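Local coordinates for protein transferrin (Manduca sexta, PDB 6WB6) that transports iron in an insect, binding one ferric ion per molecule together with a carbonate anion, at residues A[54-59]-A[275-280]; A[438-443]-A[541-546]. All blocks are in the same frame, centred on the assembly; numbering follows the deposited sequence.

Contact 1. Residues A[54-59]-A[275-280]; sequences VPVDPE and GLIGHN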
loop_
_atom_site.group_PDB
_atom_site.type_symbol
_atom_site.label_atom_id
_atom_site.label_comp_id
_atom_site.label_asym_id
_atom_site.label_seq_id
_atom_site.Cartn_x
_atom_site.Cartn_y
_atom_site.Cartn_z
ATOM N N VAL A 54 -9.128 15.831 15.968
ATOM C CA VAL A 54 -8.370 14.657 15.572
ATOM C C VAL A 54 -7.003 15.110 15.066
ATOM O O VAL A 54 -6.889 16.185 14.463
ATOM C CB VAL A 54 -9.138 13.859 14.507
ATOM C CG1 VAL A 54 -9.264 14.694 13.218
ATOM C CG2 VAL A 54 -8.476 12.524 14.268
ATOM N N PRO A 55 -5.947 14.346 15.314
ATOM C CA PRO A 55 -4.645 14.665 14.722
ATOM C C PRO A 55 -4.634 14.414 13.217
ATOM O O PRO A 55 -5.233 13.461 12.720
ATOM C CB PRO A 55 -3.692 13.712 15.456
ATOM C CG PRO A 55 -4.580 12.561 15.847
ATOM C CD PRO A 55 -5.858 13.201 16.239
ATOM N N VAL A 56 -3.924 15.267 12.494
ATOM C CA VAL A 56 -3.911 15.235 11.038
ATOM C C VAL A 56 -2.495 15.499 10.539
ATOM O O VAL A 56 -1.793 16.368 11.067
ATOM C CB VAL A 56 -4.876 16.285 10.443
ATOM C CG1 VAL A 56 -6.349 15.829 10.515
ATOM C CG2 VAL A 56 -4.681 17.603 11.144
ATOM N N ASP A 57 -2.083 14.758 9.513
ATOM C CA ASP A 57 -1.015 15.223 8.652
ATOM C C ASP A 57 -1.582 16.260 7.682
ATOM O O ASP A 57 -2.797 16.341 7.500
ATOM C CB ASP A 57 -0.392 14.061 7.878
ATOM C CG ASP A 57 0.166 12.959 8.780
ATOM O OD1 ASP A 57 0.702 13.239 9.883
ATOM O OD2 ASP A 57 0.087 11.795 8.360
ATOM N N PRO A 58 -0.717 17.051 7.035
ATOM C CA PRO A 58 -1.195 17.985 5.996
ATOM C C PRO A 58 -2.031 17.310 4.908
ATOM O O PRO A 58 -3.031 17.861 4.433
ATOM C CB PRO A 58 0.123 18.559 5.445
ATOM C CG PRO A 58 1.139 18.337 6.546
ATOM C CD PRO A 58 0.758 17.013 7.100
ATOM N N GLU A 59 -1.638 16.108 4.509
ATOM C CA GLU A 59 -2.446 15.327 3.587
ATOM C C GLU A 59 -3.871 15.113 4.122
ATOM O O GLU A 59 -4.831 15.083 3.347
ATOM C CB GLU A 59 -1.747 13.987 3.314
ATOM C CG GLU A 59 -0.424 14.073 2.513
ATOM C CD GLU A 59 0.831 14.234 3.412
ATOM O OE1 GLU A 59 0.687 14.717 4.540
ATOM O OE2 GLU A 59 1.951 13.861 3.002
ATOM N N GLY A 275 -0.588 18.485 12.939
ATOM C CA GLY A 275 -1.222 19.044 14.118
ATOM C C GLY A 275 -2.602 18.479 14.380
ATOM O O GLY A 275 -2.862 17.306 14.106
ATOM N N LEU A 276 -3.490 19.302 14.925
ATOM C CA LEU A 276 -4.845 18.889 15.267
ATOM C C LEU A 276 -5.827 19.724 14.469
ATOM O O LEU A 276 -5.635 20.933 14.301
ATOM C CB LEU A 276 -5.152 19.063 16.755
ATOM C CG LEU A 276 -4.182 18.446 17.755
ATOM C CD1 LEU A 276 -4.459 19.024 19.154
ATOM C CD2 LEU A 276 -4.333 16.929 17.703
ATOM N N ILE A 277 -6.870 19.070 13.990
ATOM C CA ILE A 277 -7.950 19.711 13.261
ATOM C C ILE A 277 -9.229 19.497 14.068
ATOM O O ILE A 277 -9.405 18.452 14.701
ATOM C CB ILE A 277 -8.042 19.125 11.832
ATOM C CG1 ILE A 277 -8.674 20.122 10.844
ATOM C CG2 ILE A 277 -8.772 17.800 11.863
ATOM C CD1 ILE A 277 -8.847 19.571 9.405
ATOM N N GLY A 278 -10.102 20.497 14.081
ATOM C CA GLY A 278 -11.395 20.344 14.717
ATOM C C GLY A 278 -12.454 21.158 14.005
ATOM O O GLY A 278 -12.160 21.979 13.132
ATOM N N HIS A 279 -13.709 20.911 14.377
ATOM C CA HIS A 279 -14.769 21.698 13.788
ATOM C C HIS A 279 -14.756 23.103 14.363
ATOM O O HIS A 279 -14.149 23.383 15.398
ATOM C CB HIS A 279 -16.126 21.048 13.998
ATOM C CG HIS A 279 -16.460 20.779 15.429
ATOM N ND1 HIS A 279 -16.829 21.770 16.307
ATOM C CD2 HIS A 279 -16.491 19.623 16.127
ATOM C CE1 HIS A 279 -17.062 21.235 17.494
ATOM N NE2 HIS A 279 -16.865 19.933 17.411
ATOM N N ASN A 280 -15.428 24.001 13.656
ATOM C CA ASN A 280 -15.332 25.418 13.968
ATOM C C ASN A 280 -15.878 25.725 15.358
ATOM O O ASN A 280 -15.440 26.690 15.995
ATOM C CB ASN A 280 -16.068 26.218 12.893
ATOM C CG ASN A 280 -15.872 27.692 13.028
ATOM O OD1 ASN A 280 -14.752 28.192 12.921
ATOM N ND2 ASN A 280 -16.968 28.418 13.241
#
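The short edge strand with Val54, Pro55 and Val56 pairs with Gly275 to Ile277 in the four-stranded antiparallel sheet of the first transferrin-like repeat; the sheet continues beyond 275-279 into strand 72-79. Four backbone hydrogen bonds fix the register. Val54 and Ile277 exchange two, and the one from Ile277 N to Val54 O (2.9 Å) is nearly straight, 176° at the hydrogen. Val56 and Gly275 exchange the others, the shorter being Val56 N to Gly275 O at 2.8 Å. Between these pairs Pro55 stands opposite Leu276, a non-hydrogen-bonded pair with CA atoms 4.3 Å apart. Pro55 has no N-H, and at a non-hydrogen-bonded position none is needed towards strand 275-279; Pro55 CA instead turns its hydrogen to Gly275 O at 3.2 Å, so that oxygen receives two contacts.

On the face carrying Val54, Val56 and Ile277, one methyl meets both valines: Ile277 CG2 is 3.4 Å from Val54 CG1 and also 3.4 Å from Val56 CG1, both closer than usual carbon contact. Ile277 CG1 is roughly anti to the backbone N (chi1 -154°), which leaves CG2 between N and the carbonyl carbon, reaching the valines. Val54 runs alongside Ile277, whereas Val56 crosses it at about a right angle. Leu43 of helix 39-47 touches all three. On the other face Leu276 CD2 bends back to Pro55 CA (3.8 Å), while Leu276 also packs on Phe75 and Tyr78.

Beyond the strand, Asp57 turns away at the N-cap of helix 58-65, its OD2 in a salt bridge to Arg376 of the second repeat and its OD1 bonded to Gln274. The chemistry thus implies a buried, tightly packed strand pair ending in a polar residue tied to the other repeat.

Contact 2. Residues A[438-443]-A[541-546]; sequences AVAVVK and VAFVSS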
loop_
_atom_site.group_PDB
_atom_site.type_symbol
_atom_site.label_atom_id
_atom_site.label_comp_id
_atom_site.label_asym_id
_atom_site.label_seq_id
_atom_site.Cartn_x
_atom_site.Cartn_y
_atom_site.Cartn_z
ATOM N N ALA A 438 -3.577 -24.948 -2.551
ATOM C CA ALA A 438 -4.149 -26.269 -2.365
ATOM C C ALA A 438 -3.028 -27.245 -2.045
ATOM O O ALA A 438 -2.046 -27.350 -2.791
ATOM C CB ALA A 438 -4.908 -26.712 -3.614
ATOM N N VAL A 439 -3.147 -27.950 -0.929
ATOM C CA VAL A 439 -2.086 -28.850 -0.507
ATOM C C VAL A 439 -2.672 -30.227 -0.267
ATOM O O VAL A 439 -3.883 -30.441 -0.358
ATOM C CB VAL A 439 -1.334 -28.359 0.742
ATOM C CG1 VAL A 439 -0.910 -26.921 0.544
ATOM C CG2 VAL A 439 -2.174 -28.512 2.003
ATOM N N ALA A 440 -1.763 -31.170 -0.030
ATOM C CA ALA A 440 -2.068 -32.575 0.209
ATOM C C ALA A 440 -1.468 -32.941 1.554
ATOM O O ALA A 440 -0.240 -33.038 1.677
ATOM C CB ALA A 440 -1.498 -33.465 -0.887
ATOM N N VAL A 441 -2.332 -33.146 2.549
ATOM C CA VAL A 441 -1.909 -33.405 3.919
ATOM C C VAL A 441 -1.879 -34.912 4.132
ATOM O O VAL A 441 -2.844 -35.614 3.781
ATOM C CB VAL A 441 -2.859 -32.721 4.919
ATOM C CG1 VAL A 441 -2.383 -32.909 6.341
ATOM C CG2 VAL A 441 -3.013 -31.236 4.586
ATOM N N VAL A 442 -0.762 -35.409 4.673
ATOM C CA VAL A 442 -0.574 -36.819 5.004
ATOM C C VAL A 442 -0.103 -36.925 6.454
ATOM O O VAL A 442 0.440 -35.979 7.017
ATOM C CB VAL A 442 0.434 -37.520 4.066
ATOM C CG1 VAL A 442 -0.203 -37.761 2.693
ATOM C CG2 VAL A 442 1.753 -36.708 3.921
ATOM N N LYS A 443 -0.349 -38.084 7.068
ATOM C CA LYS A 443 0.238 -38.366 8.371
ATOM C C LYS A 443 1.738 -38.582 8.228
ATOM O O LYS A 443 2.220 -39.076 7.209
ATOM C CB LYS A 443 -0.394 -39.600 9.002
ATOM C CG LYS A 443 -1.838 -39.406 9.417
ATOM C CD LYS A 443 -2.267 -40.403 10.469
ATOM C CE LYS A 443 -3.712 -40.135 10.865
ATOM N NZ LYS A 443 -4.299 -41.123 11.804
ATOM N N VAL A 541 -4.892 -39.289 2.576
ATOM C CA VAL A 541 -4.391 -37.983 2.168
ATOM C C VAL A 541 -5.576 -37.027 2.184
ATOM O O VAL A 541 -6.687 -37.399 1.798
ATOM C CB VAL A 541 -3.718 -38.064 0.777
ATOM C CG1 VAL A 541 -4.726 -38.544 -0.275
ATOM C CG2 VAL A 541 -3.113 -36.722 0.363
ATOM N N ALA A 542 -5.347 -35.797 2.643
ATOM C CA ALA A 542 -6.408 -34.793 2.688
ATOM C C ALA A 542 -6.063 -33.643 1.756
ATOM O O ALA A 542 -5.074 -32.946 1.981
ATOM C CB ALA A 542 -6.625 -34.270 4.109
ATOM N N PHE A 543 -6.882 -33.440 0.717
ATOM C CA PHE A 543 -6.750 -32.285 -0.179
ATOM C C PHE A 543 -7.558 -31.141 0.420
ATOM O O PHE A 543 -8.791 -31.087 0.306
ATOM C CB PHE A 543 -7.216 -32.601 -1.593
ATOM C CG PHE A 543 -6.529 -33.781 -2.191
ATOM C CD1 PHE A 543 -5.336 -33.625 -2.886
ATOM C CD2 PHE A 543 -7.053 -35.056 -2.034
ATOM C CE1 PHE A 543 -4.683 -34.724 -3.420
ATOM C CE2 PHE A 543 -6.397 -36.160 -2.559
ATOM C CZ PHE A 543 -5.218 -35.991 -3.254
ATOM N N VAL A 544 -6.848 -30.220 1.051
ATOM C CA VAL A 544 -7.436 -29.091 1.747
ATOM C C VAL A 544 -6.707 -27.850 1.267
ATOM O O VAL A 544 -5.772 -27.932 0.481
ATOM C CB VAL A 544 -7.336 -29.267 3.267
ATOM C CG1 VAL A 544 -8.190 -30.466 3.690
ATOM C CG2 VAL A 544 -5.874 -29.473 3.691
ATOM N N SER A 545 -7.169 -26.695 1.712
ATOM C CA SER A 545 -6.452 -25.464 1.458
ATOM C C SER A 545 -5.390 -25.288 2.519
ATOM O O SER A 545 -5.566 -25.708 3.660
ATOM C CB SER A 545 -7.371 -24.247 1.497
ATOM O OG SER A 545 -6.572 -23.067 1.658
ATOM N N SER A 546 -4.312 -24.596 2.152
ATOM C CA SER A 546 -3.319 -24.211 3.152
ATOM C C SER A 546 -3.935 -23.348 4.251
ATOM O O SER A 546 -3.492 -23.396 5.405
ATOM C CB SER A 546 -2.166 -23.477 2.480
ATOM O OG SER A 546 -2.627 -22.310 1.857
#
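Val441 CG2 presses on Val544 CG2 at 3.5 Å, tighter than usual, across antiparallel strands 437-443 and 542-545 of the mixed sheet in the second transferrin-like repeat. Val441 holds CG1 anti to the backbone N (chi1 -176°), leaving CG2 beside that nitrogen, and the two side chains meet at about a right angle. The same Val544 CG2 lies 4.2 Å from Val439 CG2, so a single methyl meets both valines. On this face, which carries Val439, Val441, Ala542 and Val544, the cross-strand contacts are aliphatic, and Ala530 and Leu534 of helix 530-535 pack over it.

The ladder beneath is uneven: Val441 N gives Ala542 O a bond of 2.8 Å, but Val544 N to Val439 O stretches to 3.3 Å and bends to 145° at the hydrogen.

On the other side of the sheet Val541 CG2 is the meeting point. Anti to its own backbone N, it touches Ala440 CB at 3.8 Å and Val442 CG1 at 3.9 Å, and stands 4.2 Å above the plane of the Phe543 ring, offset toward the rim. Phe543 also meets the ring of His461 and packs on Pro473 of helix 467-479. Beyond the paired strands, Ser546 lays its CB 4.1 Å from Val439 CG1 while its OG hydrogen-bonds Tyr437 N.

In the fold
Contacts 1 and 2 lie in different transferrin-like repeats, on opposite sides of the chain's centre, with centres 51 Å apart and nearest atoms about 35 Å apart, so neither touches the other. They sample the two sheet types that recur in each repeat. Strands 405-407 and 587-590 repeat the pairing of contact 1, in a sheet with the same 1-3-2-4 strand order. Strands 90-97 and 218-222 repeat that of contact 2, and there Tyr90, with Tyr204, binds the ferric ion beside carbonate. Asp57 of contact 1 is a predicted iron ligand but not among the observed protein ligands, its OD2 being salt-bridged to Arg376; both contacts lie away from the observed site.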